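Local coordinates for protein phosphopantetheine adenylyltransferase (Archaeoglobus fulgidus, PDB 3DO8) that probably transfers an adenylyl group reversibly from ATP to 4'-phosphopantetheine, giving dephospho-CoA and pyrophosphate in coenzyme A biosynthesis, at residues E14-K18 against S133-R138. Sequence-based numbering, arbitrary orientation.
Sequences EGHKK and STRIKR
Lys18 reaches from the first turn of helix 14-27 past Arg138 and Ile136 to Ser133. Its CB lies beside the Arg138 guanidinium, and Lys18 CG meets the edge of that group in its plane, 3.4 Å from Arg138 NH2. CG and CE then pass Ile136, an apolar branch suited to methylenes, which crosses at about a right angle; Lys18 CG to Ile136 CD1 is 4.0 Å. With the chain extended beyond CG, Lys18 NZ donates a hydrogen bond to Ser133 OG (2.8 Å), a small hydroxyl acceptor. Lysine thus combines apolar packing with a distant polar tip. A methionine here would probably cost Ser133 OG this ammonium donor.

Arg138 bends at chi2 (-41°), and Lys17 O sits over one face of its guanidinium, 3.6 Å above the plane and near its centre. At the edge, Glu14 OE2 forms a salt bridge to Arg138 NH2 (2.6 Å), the planes only 8° apart. Arginine's flat cation suits both partners, and glutamate is long enough to reach it. Lys18 NZ and Arg138 NH2 are 6.3 Å apart; the Glu14 carboxylate probably offsets their like charges.

Residues 13-16 form the HIGH-type motif starting helix 14-27, as in related nucleotidyltransferases. The contact joins this helix to the loop after strand 116-121, with Tyr66 of helix 51-66 against Arg138 and Tyr89, on strand 89-92 of the second subunit, packing on Ile136 and Arg138.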
# COMPACT_ATOMS: atom_id res chain seq x y z
N GLU A 14 -12.92 -6.53 7.73
CA GLU A 14 -12.31 -5.21 7.78
C GLU A 14 -10.96 -5.20 7.07
O GLU A 14 -10.59 -4.22 6.42
CB GLU A 14 -12.19 -4.71 9.23
CG GLU A 14 -11.44 -3.37 9.36
CD GLU A 14 -12.01 -2.26 8.46
OE1 GLU A 14 -13.26 -2.19 8.31
OE2 GLU A 14 -11.21 -1.45 7.90
N GLY A 15 -10.24 -6.32 7.14
CA GLY A 15 -9.00 -6.48 6.40
C GLY A 15 -9.21 -6.32 4.90
O GLY A 15 -8.49 -5.57 4.21
N HIS A 16 -10.20 -7.05 4.37
CA HIS A 16 -10.52 -6.95 2.95
C HIS A 16 -10.86 -5.51 2.59
O HIS A 16 -10.50 -5.01 1.52
CB HIS A 16 -11.70 -7.81 2.52
CG HIS A 16 -11.52 -9.28 2.74
ND1 HIS A 16 -10.52 -10.03 2.15
CD2 HIS A 16 -12.29 -10.15 3.43
CE1 HIS A 16 -10.67 -11.30 2.51
NE2 HIS A 16 -11.72 -11.39 3.30
N LYS A 17 -11.63 -4.85 3.45
CA LYS A 17 -12.00 -3.47 3.19
C LYS A 17 -10.79 -2.54 3.13
O LYS A 17 -10.76 -1.60 2.31
CB LYS A 17 -13.07 -3.02 4.16
CG LYS A 17 -14.32 -3.89 4.03
CD LYS A 17 -15.39 -3.53 5.06
CE LYS A 17 -16.59 -4.44 4.98
NZ LYS A 17 -17.65 -4.14 6.01
N LYS A 18 -9.76 -2.82 3.93
CA LYS A 18 -8.53 -2.02 3.83
C LYS A 18 -7.85 -2.25 2.49
O LYS A 18 -7.39 -1.31 1.84
CB LYS A 18 -7.58 -2.31 4.97
CG LYS A 18 -8.10 -1.87 6.33
CD LYS A 18 -7.22 -2.34 7.48
CE LYS A 18 -7.58 -1.60 8.78
NZ LYS A 18 -6.67 -2.05 9.86
N SER A 133 -7.50 -0.68 14.93
CA SER A 133 -6.74 0.15 13.99
C SER A 133 -7.40 1.52 13.88
O SER A 133 -8.61 1.66 14.13
CB SER A 133 -6.60 -0.51 12.61
OG SER A 133 -7.85 -0.87 12.07
N THR A 134 -6.58 2.52 13.57
CA THR A 134 -7.05 3.88 13.39
C THR A 134 -8.11 3.87 12.28
O THR A 134 -8.06 3.03 11.36
CB THR A 134 -5.91 4.84 12.95
OG1 THR A 134 -5.21 4.25 11.85
CG2 THR A 134 -4.91 5.10 14.07
N ARG A 135 -9.04 4.81 12.38
CA ARG A 135 -10.12 4.91 11.41
C ARG A 135 -9.52 5.32 10.07
O ARG A 135 -8.56 6.11 10.02
CB ARG A 135 -11.17 5.93 11.85
CG ARG A 135 -12.36 6.02 10.89
CD ARG A 135 -13.58 6.71 11.54
NE ARG A 135 -14.83 6.37 10.84
CZ ARG A 135 -15.62 5.33 11.11
NH1 ARG A 135 -15.35 4.48 12.10
NH2 ARG A 135 -16.73 5.15 10.38
N ILE A 136 -10.06 4.74 9.00
CA ILE A 136 -9.73 5.15 7.64
C ILE A 136 -11.01 5.64 6.97
O ILE A 136 -12.02 4.92 6.93
CB ILE A 136 -9.16 4.01 6.79
CG1 ILE A 136 -7.82 3.51 7.35
CG2 ILE A 136 -8.99 4.48 5.36
CD1 ILE A 136 -7.52 2.06 7.02
N LYS A 137 -10.97 6.86 6.44
CA LYS A 137 -12.09 7.39 5.69
C LYS A 137 -12.11 6.76 4.29
O LYS A 137 -11.26 7.07 3.45
CB LYS A 137 -12.00 8.91 5.62
CG LYS A 137 -12.07 9.57 7.01
CD LYS A 137 -13.50 9.88 7.44
CE LYS A 137 -14.03 11.12 6.73
NZ LYS A 137 -15.18 11.74 7.46
N ARG A 138 -13.06 5.85 4.07
CA ARG A 138 -13.22 5.17 2.77
C ARG A 138 -13.72 6.12 1.71
O ARG A 138 -14.58 6.96 1.97
CB ARG A 138 -14.22 4.02 2.84
CG ARG A 138 -13.92 2.98 3.88
CD ARG A 138 -12.46 2.67 3.95
NE ARG A 138 -12.23 1.43 4.70
CZ ARG A 138 -11.03 0.93 4.98
NH1 ARG A 138 -9.91 1.55 4.60
NH2 ARG A 138 -10.95 -0.19 5.65